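Local coordinates for periplasmic beta-glucosidase (Pseudomonas aeruginosa, PDB 6R5T), which probably hydrolyses terminal, non-reducing beta-D-glucosyl residues from glucosides in the periplasm, releasing beta-D-glucose, at residues A[378-383]-A[469-474]; A[425-430]-A[460-465]. The protein carries 1 engineered substitution. One frame throughout, in Å; residues are numbered along the deposited sequence.

Interaction 1 (A[378-383]-A[469-474]); sequences QGRIAV and DADLVV
Ala382 O is gripped twice: Val474 N donates to it at 2.8 Å, almost along the C=O axis, and Val473 CA adds a CA-H...O contact. Ala382 N reaches back to Leu472 O at 3.0 Å, so Ala382 joins the neighbouring parallel strand through both its backbone polar atoms.

At the start of the strands side chains join the backbone in the pairing. Asp471 N donates to Arg380 O at 2.8 Å, while its carboxylate, with CG anti to the carbonyl carbon, turns back so that OD2 accepts Arg380 N at 2.9 Å from above the carboxylate plane. Gly379 suits the approach: its phi is positive, and a beta carbon would run into this OD2. Arg380 then bends at chi3 (77°) to seize Asp469 side-on: NE meets Asp469 O at 2.9 Å, in the guanidinium plane, and NH2 makes a salt bridge to Asp469 OD2 at 2.6 Å. The Arg380 guanidinium and Asp469 carboxylate planes stand 73° apart.

Small and branched apolar residues pack the strands. The methyls of Ala382 and Ala470 meet at 3.6 Å (CB to CB), and on the other face Ile381 CG2 lies alongside Val474 CG2 at 3.8 Å. With strand 423-427 flanking residues 380-383, this is parallel strand pairing typical of the alpha/beta sandwich in the C-terminal domain of family 3 glycoside hydrolases.

Interaction 2 (A[425-430]-A[460-465]); sequences LYAKGA and LEEALR
Alanine and glycine make the closest apolar contacts. Ala427 CB, directed at the helix, rests on the backbone of Ala463, 3.7 Å from Ala463 CA. The methyl of Ala463 in turn sits against the turn that follows the strand, its CB 3.8 Å from Gly429 CA. Methyl groups on one side and a residue without a side chain on the other let helix 456-468 come close to the end of strand 423-427 and the turn after it. Gly429 also suits the turn itself, where the backbone takes a positive phi of 88°. One turn earlier in the helix, Leu460 brings its CD2 to 3.9 Å from Gly429 O, an apolar branch beside a carbonyl.

Beside this packing, polar groups meet only through water. Glu462 has CG anti to its backbone N (chi1 -177°) and an extended chain beyond, which carries OE2 along the flank of Ala427 toward the turn. One water accepts from Lys428 N at 2.9 Å and donates to Glu462 OE2 at 2.8 Å. A second accepts from Gly429 N at 2.7 Å and donates to the same OE2, also at 2.7 Å. Two successive backbone amides are thus relayed to a single carboxylate oxygen.

Further out, Arg454 makes a salt bridge to Glu462 OE2, so this oxygen has at least three partners, which probably hold it in place. Lys428 directs its amino group elsewhere, to Glu450 O. Ala463 also touches Ile384 of the sheet and Leu502 of helix 497-508, while Thr466 continues the helix's contact with Ala427.

With no direct hydrogen bond between the segments, apolar packing sets their spacing and the waters join their polar groups. The nearby arginine and the two water donors probably favour the ionised form of Glu462.

Both contacts belong to the mixed sheet of the C-terminal family 3 domain, away from the sugar and magnesium sites. Interaction 1 lies within the sheet and interaction 2 sets a helix against one of its edge strands, 423-427. The two meet directly: Val383 N and Leu425 O, and Ile381 O and Leu425 N, are probable hydrogen-bond pairs that join strand 380-384 to strand 423-427. Helix 456-468 of interaction 2 leads along the chain into strand 472-478 of interaction 1. Each has a buried apolar part and a more exposed polar one, but their chemistry differs: direct backbone bonds and a salt bridge between the strands, water relays between helix and turn.

Interaction 1 (A[378-383]-A[469-474])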
ATOM      1  N   GLN A 378      15.555 -34.877 -28.368  1.00 29.35           N
ATOM      2  CA  GLN A 378      15.610 -36.353 -28.360  1.00 33.22           C
ATOM      3  C   GLN A 378      14.887 -36.870 -27.122  1.00 32.64           C
ATOM      4  O   GLN A 378      14.550 -36.063 -26.244  1.00 33.97           O
ATOM      5  CB  GLN A 378      17.062 -36.830 -28.389  1.00 36.94           C
ATOM      6  CG  GLN A 378      17.752 -36.623 -27.051  1.00 37.66           C
ATOM      7  CD  GLN A 378      19.220 -36.957 -27.074  1.00 42.72           C
ATOM      8  OE1 GLN A 378      19.876 -36.868 -28.107  1.00 52.59           O
ATOM      9  NE2 GLN A 378      19.737 -37.310 -25.917  1.00 42.20           N
ATOM     10  N   GLY A 379      14.620 -38.171 -27.088  1.00 28.18           N
ATOM     11  CA  GLY A 379      14.041 -38.861 -25.931  1.00 26.56           C
ATOM     12  C   GLY A 379      12.536 -38.628 -25.821  1.00 26.13           C
ATOM     13  O   GLY A 379      11.880 -38.347 -26.823  1.00 27.48           O
ATOM     14  N   ARG A 380      12.026 -38.744 -24.608  1.00 22.37           N
ATOM     15  CA  ARG A 380      10.586 -38.672 -24.283  1.00 23.88           C
ATOM     16  C   ARG A 380      10.385 -37.489 -23.341  1.00 20.39           C
ATOM     17  O   ARG A 380      10.942 -37.508 -22.226  1.00 20.73           O
ATOM     18  CB  ARG A 380      10.143 -39.980 -23.626  1.00 25.79           C
ATOM     19  CG  ARG A 380      10.193 -41.154 -24.594  1.00 32.51           C
ATOM     20  CD  ARG A 380       9.939 -42.468 -23.891  1.00 34.33           C
ATOM     21  NE  ARG A 380       8.535 -42.688 -23.582  1.00 35.19           N
ATOM     22  CZ  ARG A 380       7.594 -43.000 -24.482  1.00 40.20           C
ATOM     23  NH1 ARG A 380       7.903 -43.108 -25.763  1.00 44.02           N
ATOM     24  NH2 ARG A 380       6.336 -43.194 -24.120  1.00 39.31           N
ATOM     25  N   ILE A 381       9.583 -36.525 -23.780  1.00 20.66           N
ATOM     26  CA  ILE A 381       9.368 -35.277 -23.001  1.00 19.87           C
ATOM     27  C   ILE A 381       7.887 -35.250 -22.614  1.00 19.80           C
ATOM     28  O   ILE A 381       7.061 -35.211 -23.524  1.00 20.75           O
ATOM     29  CB  ILE A 381       9.793 -34.043 -23.824  1.00 21.02           C
ATOM     30  CG1 ILE A 381      11.277 -34.078 -24.212  1.00 24.07           C
ATOM     31  CG2 ILE A 381       9.434 -32.744 -23.081  1.00 20.29           C
ATOM     32  CD1 ILE A 381      11.680 -33.103 -25.281  1.00 24.89           C
ATOM     33  N   ALA A 382       7.581 -35.246 -21.328  1.00 18.63           N
ATOM     34  CA  ALA A 382       6.181 -35.056 -20.863  1.00 19.60           C
ATOM     35  C   ALA A 382       5.888 -33.545 -20.843  1.00 20.41           C
ATOM     36  O   ALA A 382       6.681 -32.786 -20.275  1.00 21.65           O
ATOM     37  CB  ALA A 382       5.948 -35.672 -19.524  1.00 20.82           C
ATOM     38  N   VAL A 383       4.816 -33.131 -21.512  1.00 18.01           N
ATOM     39  CA  VAL A 383       4.396 -31.706 -21.571  1.00 18.42           C
ATOM     40  C   VAL A 383       3.092 -31.643 -20.784  1.00 17.91           C
ATOM     41  O   VAL A 383       2.073 -32.246 -21.191  1.00 17.88           O
ATOM     42  CB  VAL A 383       4.256 -31.211 -23.009  1.00 19.40           C
ATOM     43  CG1 VAL A 383       3.827 -29.756 -23.017  1.00 21.74           C
ATOM     44  CG2 VAL A 383       5.522 -31.445 -23.792  1.00 20.84           C
ATOM     45  N   ASP A 469       6.471 -42.027 -17.544  1.00 21.69           N
ATOM     46  CA  ASP A 469       6.806 -42.622 -18.847  1.00 25.32           C
ATOM     47  C   ASP A 469       7.790 -41.745 -19.610  1.00 24.93           C
ATOM     48  O   ASP A 469       8.054 -42.046 -20.777  1.00 27.43           O
ATOM     49  CB  ASP A 469       5.520 -42.840 -19.644  1.00 29.58           C
ATOM     50  CG  ASP A 469       5.671 -43.922 -20.698  1.00 36.17           C
ATOM     51  OD1 ASP A 469       6.307 -44.963 -20.371  1.00 41.72           O
ATOM     52  OD2 ASP A 469       5.170 -43.705 -21.828  1.00 43.25           O
ATOM     53  N   ALA A 470       8.284 -40.661 -19.013  1.00 21.29           N
ATOM     54  CA  ALA A 470       9.101 -39.681 -19.752  1.00 22.25           C
ATOM     55  C   ALA A 470      10.510 -39.600 -19.161  1.00 20.11           C
ATOM     56  O   ALA A 470      10.684 -40.061 -18.050  1.00 23.19           O
ATOM     57  CB  ALA A 470       8.429 -38.329 -19.734  1.00 23.17           C
ATOM     58  N   ASP A 471      11.419 -38.962 -19.882  1.00 21.74           N
ATOM     59  CA  ASP A 471      12.783 -38.663 -19.413  1.00 23.71           C
ATOM     60  C   ASP A 471      12.759 -37.364 -18.593  1.00 24.48           C
ATOM     61  O   ASP A 471      13.631 -37.182 -17.751  1.00 21.96           O
ATOM     62  CB  ASP A 471      13.731 -38.523 -20.587  1.00 23.60           C
ATOM     63  CG  ASP A 471      13.854 -39.810 -21.387  1.00 29.07           C
ATOM     64  OD1 ASP A 471      13.888 -40.868 -20.760  1.00 36.55           O
ATOM     65  OD2 ASP A 471      13.823 -39.739 -22.610  1.00 33.38           O
ATOM     66  N   LEU A 472      11.840 -36.453 -18.896  1.00 21.19           N
ATOM     67  CA  LEU A 472      11.817 -35.174 -18.166  1.00 20.36           C
ATOM     68  C   LEU A 472      10.450 -34.543 -18.380  1.00 19.89           C
ATOM     69  O   LEU A 472       9.695 -35.005 -19.269  1.00 17.93           O
ATOM     70  CB  LEU A 472      12.929 -34.247 -18.642  1.00 24.36           C
ATOM     71  CG  LEU A 472      12.850 -33.746 -20.070  1.00 29.05           C
ATOM     72  CD1 LEU A 472      12.206 -32.356 -20.133  1.00 28.62           C
ATOM     73  CD2 LEU A 472      14.262 -33.715 -20.647  1.00 36.13           C
ATOM     74  N   VAL A 473      10.157 -33.567 -17.544  1.00 18.40           N
ATOM     75  CA  VAL A 473       8.816 -32.922 -17.536  1.00 17.27           C
ATOM     76  C   VAL A 473       8.964 -31.448 -17.836  1.00 17.99           C
ATOM     77  O   VAL A 473       9.768 -30.782 -17.153  1.00 17.12           O
ATOM     78  CB  VAL A 473       8.130 -33.107 -16.186  1.00 18.19           C
ATOM     79  CG1 VAL A 473       6.839 -32.323 -16.124  1.00 19.00           C
ATOM     80  CG2 VAL A 473       7.896 -34.584 -15.862  1.00 19.53           C
ATOM     81  N   VAL A 474       8.239 -30.995 -18.844  1.00 15.67           N
ATOM     82  CA  VAL A 474       8.057 -29.538 -19.113  1.00 15.67           C
ATOM     83  C   VAL A 474       6.669 -29.198 -18.583  1.00 16.48           C
ATOM     84  O   VAL A 474       5.666 -29.595 -19.208  1.00 16.88           O
ATOM     85  CB  VAL A 474       8.229 -29.205 -20.593  1.00 16.47           C
ATOM     86  CG1 VAL A 474       7.949 -27.737 -20.893  1.00 18.33           C
ATOM     87  CG2 VAL A 474       9.645 -29.529 -21.034  1.00 19.07           C
TER

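Interaction 2 (A[425-430]-A[460-465])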
ATOM      1  N   LEU A 425       4.703 -36.336 -24.757  1.00 21.85           N
ATOM      2  CA  LEU A 425       3.553 -36.955 -24.073  1.00 21.34           C
ATOM      3  C   LEU A 425       2.827 -35.828 -23.359  1.00 26.93           C
ATOM      4  O   LEU A 425       3.476 -35.113 -22.619  1.00 32.23           O
ATOM      5  CB  LEU A 425       4.046 -37.976 -23.058  1.00 23.91           C
ATOM      6  CG  LEU A 425       5.022 -39.034 -23.558  1.00 26.87           C
ATOM      7  CD1 LEU A 425       5.442 -39.885 -22.381  1.00 30.68           C
ATOM      8  CD2 LEU A 425       4.385 -39.899 -24.637  1.00 29.30           C
ATOM      9  N   TYR A 426       1.530 -35.765 -23.494  1.00 23.24           N
ATOM     10  CA  TYR A 426       0.728 -34.645 -22.971  1.00 20.48           C
ATOM     11  C   TYR A 426      -0.191 -35.108 -21.858  1.00 19.48           C
ATOM     12  O   TYR A 426      -0.837 -36.145 -21.970  1.00 20.21           O
ATOM     13  CB  TYR A 426      -0.073 -33.992 -24.097  1.00 19.54           C
ATOM     14  CG  TYR A 426      -1.076 -33.005 -23.574  1.00 20.64           C
ATOM     15  CD1 TYR A 426      -0.643 -31.799 -23.053  1.00 20.47           C
ATOM     16  CD2 TYR A 426      -2.431 -33.280 -23.521  1.00 19.22           C
ATOM     17  CE1 TYR A 426      -1.535 -30.858 -22.574  1.00 19.51           C
ATOM     18  CE2 TYR A 426      -3.338 -32.355 -23.042  1.00 18.55           C
ATOM     19  CZ  TYR A 426      -2.897 -31.134 -22.565  1.00 19.64           C
ATOM     20  OH  TYR A 426      -3.783 -30.264 -22.018  1.00 21.15           O
ATOM     21  N   ALA A 427      -0.369 -34.275 -20.843  1.00 17.14           N
ATOM     22  CA  ALA A 427      -1.433 -34.397 -19.853  1.00 15.95           C
ATOM     23  C   ALA A 427      -1.761 -33.014 -19.334  1.00 18.61           C
ATOM     24  O   ALA A 427      -0.829 -32.264 -18.993  1.00 18.28           O
ATOM     25  CB  ALA A 427      -1.033 -35.293 -18.714  1.00 17.41           C
ATOM     26  N   LYS A 428      -3.037 -32.705 -19.262  1.00 17.73           N
ATOM     27  CA  LYS A 428      -3.426 -31.385 -18.740  1.00 17.87           C
ATOM     28  C   LYS A 428      -2.970 -31.226 -17.294  1.00 17.11           C
ATOM     29  O   LYS A 428      -2.527 -30.081 -16.921  1.00 15.58           O
ATOM     30  CB  LYS A 428      -4.925 -31.190 -18.846  1.00 18.52           C
ATOM     31  CG  LYS A 428      -5.320 -29.751 -18.633  1.00 20.28           C
ATOM     32  CD  LYS A 428      -6.732 -29.510 -18.876  1.00 24.20           C
ATOM     33  CE  LYS A 428      -7.074 -28.081 -18.549  1.00 23.34           C
ATOM     34  NZ  LYS A 428      -8.323 -27.699 -19.221  1.00 28.09           N
ATOM     35  N   GLY A 429      -3.157 -32.236 -16.434  1.00 17.45           N
ATOM     36  CA  GLY A 429      -2.600 -32.177 -15.074  1.00 17.05           C
ATOM     37  C   GLY A 429      -3.480 -31.517 -14.052  1.00 16.51           C
ATOM     38  O   GLY A 429      -3.631 -32.029 -12.971  1.00 16.31           O
ATOM     39  N   ALA A 430      -4.012 -30.329 -14.375  1.00 15.61           N
ATOM     40  CA  ALA A 430      -4.897 -29.585 -13.497  1.00 14.81           C
ATOM     41  C   ALA A 430      -5.642 -28.592 -14.378  1.00 15.55           C
ATOM     42  O   ALA A 430      -5.127 -28.206 -15.385  1.00 17.05           O
ATOM     43  CB  ALA A 430      -4.123 -28.867 -12.424  1.00 15.31           C
ATOM     44  N   LEU A 460      -4.499 -35.457 -11.933  1.00 18.90           N
ATOM     45  CA  LEU A 460      -3.159 -35.642 -11.317  1.00 20.17           C
ATOM     46  C   LEU A 460      -2.638 -37.041 -11.626  1.00 20.28           C
ATOM     47  O   LEU A 460      -1.488 -37.155 -11.985  1.00 18.97           O
ATOM     48  CB  LEU A 460      -3.206 -35.397  -9.816  1.00 22.38           C
ATOM     49  CG  LEU A 460      -3.299 -33.962  -9.349  1.00 27.79           C
ATOM     50  CD1 LEU A 460      -3.593 -33.910  -7.849  1.00 29.73           C
ATOM     51  CD2 LEU A 460      -2.011 -33.233  -9.649  1.00 28.25           C
ATOM     52  N   GLU A 461      -3.459 -38.085 -11.498  1.00 20.80           N
ATOM     53  CA  GLU A 461      -2.955 -39.467 -11.718  1.00 23.73           C
ATOM     54  C   GLU A 461      -2.577 -39.636 -13.183  1.00 20.85           C
ATOM     55  O   GLU A 461      -1.560 -40.224 -13.473  1.00 20.40           O
ATOM     56  CB  GLU A 461      -3.989 -40.507 -11.280  1.00 30.95           C
ATOM     57  CG  GLU A 461      -4.191 -40.562  -9.785  1.00 38.09           C
ATOM     58  CD  GLU A 461      -3.194 -41.421  -9.000  1.00 53.76           C
ATOM     59  OE1 GLU A 461      -1.954 -41.188  -9.125  1.00 43.93           O
ATOM     60  OE2 GLU A 461      -3.660 -42.344  -8.250  1.00 65.35           O
ATOM     61  N   GLU A 462      -3.319 -39.028 -14.111  1.00 18.53           N
ATOM     62  CA  GLU A 462      -2.959 -39.071 -15.541  1.00 21.08           C
ATOM     63  C   GLU A 462      -1.605 -38.390 -15.760  1.00 18.11           C
ATOM     64  O   GLU A 462      -0.736 -38.909 -16.447  1.00 19.02           O
ATOM     65  CB  GLU A 462      -4.059 -38.428 -16.375  1.00 22.16           C
ATOM     66  CG  GLU A 462      -3.718 -38.538 -17.823  1.00 25.49           C
ATOM     67  CD  GLU A 462      -4.589 -37.760 -18.793  1.00 35.88           C
ATOM     68  OE1 GLU A 462      -4.901 -38.339 -19.876  1.00 43.70           O
ATOM     69  OE2 GLU A 462      -4.939 -36.600 -18.477  1.00 30.16           O
ATOM     70  N   ALA A 463      -1.421 -37.223 -15.165  1.00 17.69           N
ATOM     71  CA  ALA A 463      -0.152 -36.496 -15.319  1.00 17.88           C
ATOM     72  C   ALA A 463       1.000 -37.306 -14.707  1.00 15.58           C
ATOM     73  O   ALA A 463       2.081 -37.301 -15.286  1.00 16.57           O
ATOM     74  CB  ALA A 463      -0.260 -35.163 -14.621  1.00 19.66           C
ATOM     75  N   LEU A 464       0.783 -37.954 -13.570  1.00 16.99           N
ATOM     76  CA  LEU A 464       1.877 -38.741 -12.929  1.00 19.17           C
ATOM     77  C   LEU A 464       2.205 -39.945 -13.819  1.00 20.83           C
ATOM     78  O   LEU A 464       3.380 -40.184 -14.018  1.00 18.72           O
ATOM     79  CB  LEU A 464       1.484 -39.183 -11.542  1.00 20.61           C
ATOM     80  CG  LEU A 464       1.345 -38.095 -10.493  1.00 21.90           C
ATOM     81  CD1 LEU A 464       0.940 -38.669  -9.157  1.00 25.12           C
ATOM     82  CD2 LEU A 464       2.657 -37.328 -10.379  1.00 24.81           C
ATOM     83  N   ARG A 465       1.208 -40.617 -14.421  1.00 21.28           N
ATOM     84  CA  ARG A 465       1.537 -41.688 -15.385  1.00 21.04           C
ATOM     85  C   ARG A 465       2.359 -41.172 -16.549  1.00 20.55           C
ATOM     86  O   ARG A 465       3.242 -41.871 -17.011  1.00 22.08           O
ATOM     87  CB  ARG A 465       0.274 -42.311 -16.011  1.00 23.45           C
ATOM     88  CG  ARG A 465      -0.502 -43.136 -15.029  1.00 26.84           C
ATOM     89  CD  ARG A 465      -1.620 -43.897 -15.715  1.00 26.41           C
ATOM     90  NE  ARG A 465      -2.670 -43.043 -16.239  1.00 26.04           N
ATOM     91  CZ  ARG A 465      -2.896 -42.835 -17.525  1.00 27.73           C
ATOM     92  NH1 ARG A 465      -2.129 -43.389 -18.448  1.00 31.63           N
ATOM     93  NH2 ARG A 465      -3.899 -42.060 -17.904  1.00 33.24           N
TER
HETATM   94  O   HOH W   1      -5.050 -34.471 -20.250  1.00 21.25           O
HETATM   95  O   HOH W   2      -4.047 -34.790 -16.671  1.00 18.73           O